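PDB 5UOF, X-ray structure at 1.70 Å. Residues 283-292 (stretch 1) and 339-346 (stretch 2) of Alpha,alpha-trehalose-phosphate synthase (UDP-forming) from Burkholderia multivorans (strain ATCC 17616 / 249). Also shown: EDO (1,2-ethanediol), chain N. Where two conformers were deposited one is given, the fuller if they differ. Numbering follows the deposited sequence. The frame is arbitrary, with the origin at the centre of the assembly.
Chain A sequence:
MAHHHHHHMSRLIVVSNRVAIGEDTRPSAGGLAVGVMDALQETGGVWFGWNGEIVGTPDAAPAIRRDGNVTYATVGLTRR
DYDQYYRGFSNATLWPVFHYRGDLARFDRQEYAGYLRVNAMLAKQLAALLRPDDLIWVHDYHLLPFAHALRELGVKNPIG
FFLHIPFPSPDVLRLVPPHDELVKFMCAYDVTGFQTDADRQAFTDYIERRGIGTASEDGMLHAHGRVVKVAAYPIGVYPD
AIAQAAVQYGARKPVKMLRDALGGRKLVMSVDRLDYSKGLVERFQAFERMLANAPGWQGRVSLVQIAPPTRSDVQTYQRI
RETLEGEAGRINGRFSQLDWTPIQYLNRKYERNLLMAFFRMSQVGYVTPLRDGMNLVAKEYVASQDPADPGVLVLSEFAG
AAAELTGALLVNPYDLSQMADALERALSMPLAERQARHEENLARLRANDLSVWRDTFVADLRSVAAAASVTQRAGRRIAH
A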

# COMPACT_ATOMS: atom_id res chain seq x y z
N ARG A 283 -16.71 -3.65 9.75
CA ARG A 283 -17.82 -2.84 10.26
C ARG A 283 -18.75 -3.68 11.13
O ARG A 283 -19.06 -3.31 12.28
CB ARG A 283 -18.57 -2.25 9.05
CG ARG A 283 -19.48 -1.06 9.34
CD ARG A 283 -18.71 0.25 9.27
NE ARG A 283 -18.04 0.43 7.98
CZ ARG A 283 -18.58 1.02 6.92
NH1 ARG A 283 -19.82 1.50 6.97
NH2 ARG A 283 -17.88 1.12 5.79
N PHE A 284 -19.19 -4.82 10.61
CA PHE A 284 -20.10 -5.68 11.35
C PHE A 284 -19.42 -6.27 12.57
O PHE A 284 -20.03 -6.36 13.64
CB PHE A 284 -20.61 -6.82 10.47
CG PHE A 284 -21.61 -6.42 9.41
CD1 PHE A 284 -21.86 -5.08 9.12
CD2 PHE A 284 -22.30 -7.39 8.71
CE1 PHE A 284 -22.78 -4.73 8.13
CE2 PHE A 284 -23.22 -7.05 7.72
CZ PHE A 284 -23.46 -5.72 7.44
N GLN A 285 -18.17 -6.71 12.42
CA GLN A 285 -17.52 -7.42 13.52
C GLN A 285 -17.24 -6.49 14.69
O GLN A 285 -17.21 -6.93 15.84
CB GLN A 285 -16.22 -8.07 13.04
CG GLN A 285 -16.48 -9.26 12.10
CD GLN A 285 -15.20 -9.99 11.72
OE1 GLN A 285 -14.10 -9.55 12.03
NE2 GLN A 285 -15.36 -11.13 11.04
N ALA A 286 -16.97 -5.21 14.42
CA ALA A 286 -16.77 -4.28 15.53
C ALA A 286 -18.07 -4.03 16.28
O ALA A 286 -18.04 -3.84 17.50
CB ALA A 286 -16.18 -2.97 15.02
N PHE A 287 -19.21 -4.01 15.58
CA PHE A 287 -20.49 -3.91 16.26
C PHE A 287 -20.74 -5.14 17.13
O PHE A 287 -21.20 -5.04 18.27
CB PHE A 287 -21.61 -3.73 15.23
CG PHE A 287 -22.97 -3.50 15.83
CD1 PHE A 287 -23.26 -2.34 16.51
CD2 PHE A 287 -23.97 -4.46 15.69
CE1 PHE A 287 -24.53 -2.13 17.07
CE2 PHE A 287 -25.23 -4.25 16.22
CZ PHE A 287 -25.51 -3.10 16.92
N GLU A 288 -20.42 -6.32 16.59
CA GLU A 288 -20.50 -7.55 17.36
C GLU A 288 -19.64 -7.46 18.62
O GLU A 288 -20.09 -7.81 19.72
CB GLU A 288 -20.05 -8.73 16.50
CG GLU A 288 -19.98 -10.05 17.24
CD GLU A 288 -19.23 -11.12 16.46
OE1 GLU A 288 -18.60 -10.79 15.42
OE2 GLU A 288 -19.28 -12.29 16.89
N ARG A 289 -18.40 -7.00 18.46
CA ARG A 289 -17.48 -6.89 19.59
C ARG A 289 -18.01 -5.92 20.63
O ARG A 289 -17.91 -6.18 21.83
CB ARG A 289 -16.10 -6.45 19.09
CG ARG A 289 -15.02 -6.43 20.15
CD ARG A 289 -13.62 -6.39 19.51
NE ARG A 289 -13.31 -7.60 18.75
CZ ARG A 289 -12.10 -7.89 18.27
NH1 ARG A 289 -11.09 -7.07 18.47
NH2 ARG A 289 -11.91 -9.01 17.59
N MET A 290 -18.62 -4.82 20.20
CA MET A 290 -19.20 -3.90 21.17
C MET A 290 -20.30 -4.57 21.97
O MET A 290 -20.38 -4.42 23.19
CB MET A 290 -19.72 -2.65 20.47
CG MET A 290 -20.00 -1.51 21.43
SD MET A 290 -21.41 -0.55 20.88
CE MET A 290 -22.74 -1.71 21.16
N LEU A 291 -21.18 -5.33 21.30
CA LEU A 291 -22.27 -6.00 22.00
C LEU A 291 -21.75 -7.05 22.97
O LEU A 291 -22.38 -7.29 24.02
CB LEU A 291 -23.22 -6.64 21.00
CG LEU A 291 -24.00 -5.69 20.09
CD1 LEU A 291 -24.79 -6.52 19.10
CD2 LEU A 291 -24.93 -4.79 20.92
N ALA A 292 -20.63 -7.70 22.64
CA ALA A 292 -20.02 -8.66 23.55
C ALA A 292 -19.37 -7.96 24.73
O ALA A 292 -19.46 -8.43 25.88
CB ALA A 292 -19.00 -9.51 22.80
N ASP A 339 -37.66 -10.16 19.86
CA ASP A 339 -38.07 -8.92 19.22
C ASP A 339 -36.88 -8.03 18.88
O ASP A 339 -37.01 -6.81 18.86
CB ASP A 339 -39.08 -8.17 20.08
CG ASP A 339 -38.47 -7.58 21.33
OD1 ASP A 339 -37.39 -8.06 21.74
OD2 ASP A 339 -39.08 -6.65 21.90
N TRP A 340 -35.72 -8.62 18.59
CA TRP A 340 -34.55 -7.81 18.28
C TRP A 340 -33.70 -8.49 17.22
O TRP A 340 -33.19 -9.60 17.46
CB TRP A 340 -33.72 -7.55 19.53
CG TRP A 340 -32.51 -6.71 19.27
CD1 TRP A 340 -32.45 -5.52 18.58
CD2 TRP A 340 -31.18 -6.99 19.71
NE1 TRP A 340 -31.16 -5.05 18.58
CE2 TRP A 340 -30.36 -5.93 19.26
CE3 TRP A 340 -30.60 -8.03 20.44
CZ2 TRP A 340 -28.99 -5.89 19.53
CZ3 TRP A 340 -29.24 -7.99 20.71
CH2 TRP A 340 -28.44 -6.93 20.25
N THR A 341 -33.55 -7.82 16.06
CA THR A 341 -32.56 -8.16 15.05
C THR A 341 -31.37 -7.22 15.21
O THR A 341 -31.51 -6.01 14.94
CB THR A 341 -33.16 -8.04 13.64
OG1 THR A 341 -34.13 -9.08 13.43
CG2 THR A 341 -32.09 -8.14 12.56
N PRO A 342 -30.21 -7.69 15.70
CA PRO A 342 -29.08 -6.77 15.92
C PRO A 342 -28.62 -6.01 14.68
O PRO A 342 -28.36 -4.80 14.75
CB PRO A 342 -27.98 -7.70 16.45
CG PRO A 342 -28.74 -8.81 17.13
CD PRO A 342 -30.01 -9.00 16.35
N ILE A 343 -28.49 -6.70 13.54
CA ILE A 343 -28.01 -6.08 12.30
C ILE A 343 -29.09 -6.25 11.25
O ILE A 343 -29.39 -7.38 10.82
CB ILE A 343 -26.68 -6.69 11.82
CG1 ILE A 343 -25.57 -6.44 12.84
CG2 ILE A 343 -26.29 -6.04 10.47
CD1 ILE A 343 -24.21 -7.01 12.39
N GLN A 344 -29.68 -5.14 10.83
CA GLN A 344 -30.55 -5.12 9.66
C GLN A 344 -29.69 -4.78 8.45
O GLN A 344 -29.14 -3.68 8.37
CB GLN A 344 -31.67 -4.09 9.82
CG GLN A 344 -32.55 -4.36 11.02
CD GLN A 344 -33.55 -3.25 11.26
OE1 GLN A 344 -33.60 -2.66 12.35
NE2 GLN A 344 -34.35 -2.94 10.24
N TYR A 345 -29.57 -5.73 7.53
CA TYR A 345 -28.69 -5.58 6.38
C TYR A 345 -29.57 -5.57 5.14
O TYR A 345 -30.18 -6.59 4.79
CB TYR A 345 -27.64 -6.69 6.35
CG TYR A 345 -26.85 -6.75 5.08
CD1 TYR A 345 -26.44 -5.59 4.44
CD2 TYR A 345 -26.53 -7.97 4.50
CE1 TYR A 345 -25.73 -5.65 3.26
CE2 TYR A 345 -25.82 -8.03 3.32
CZ TYR A 345 -25.43 -6.87 2.71
OH TYR A 345 -24.73 -6.94 1.54
N LEU A 346 -29.65 -4.41 4.49
CA LEU A 346 -30.65 -4.12 3.47
C LEU A 346 -29.94 -3.84 2.15
O LEU A 346 -29.29 -2.80 2.00
CB LEU A 346 -31.50 -2.92 3.89
CG LEU A 346 -32.35 -3.21 5.13
CD1 LEU A 346 -32.85 -1.91 5.77
CD2 LEU A 346 -33.51 -4.11 4.74
C1 EDO N . -37.09 -8.98 15.57
O1 EDO N . -36.18 -9.89 14.94
C2 EDO N . -38.35 -8.86 14.73
O2 EDO N . -37.99 -8.47 13.40

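The most unusual feature of this contact is the ring of Phe284, which is used in two ways at once. Ile343 lies over one face, with CG2 4.3 Å from the ring centroid and only 15° off the normal, while the rim of the same ring points at the face of Tyr345. In that edge-to-face pair the centroids are 5.8 Å apart and the planes meet at 74°, with Phe284 CZ 4.2 Å from Tyr345 CD1. The CA-to-CB bond of Phe284 points sideways, yet the m rotamer brings the end of the ring nearer the strand; a long, flat side chain can make up that reach.

No hydrogen bond crosses between the stretches. The helix satisfies its own backbone, as in Leu291 N to Phe287 O at 3.0 Å, and presents carbon to its partner. Its contacting residues, Phe284, Phe287 and Leu291, are spaced three and four apart, so they share one side of the helix. The chain opposite runs nearly antiparallel, at 165° between helix and strand, so Leu291 meets the loop before the strand while Phe284 meets the strand itself. Ile343 and Tyr345 point toward the helix and Gln344, between them, points away, the alternation expected of a strand.

Phe287, in the t rotamer, sets CD2 3.8 Å from Ile343 CG1 and CE2 3.5 Å from the backbone atom Pro342 O. Beta-branched Ile343 serves both phenylalanines, its CD1 lying 4.0 Å from Phe284 CG. Further along, Leu291 CD1 packs 3.8 Å from Trp340 CH2 and 4.3 Å from Pro342 CB, a compact branched end against a broad indole and a rigid ring. Trp340 NE1 is hydrogen-bonded elsewhere in the structure, so its polar atom is not left unpaired. The rule is economical: 324 Å² of buried surface, built from apolar shape.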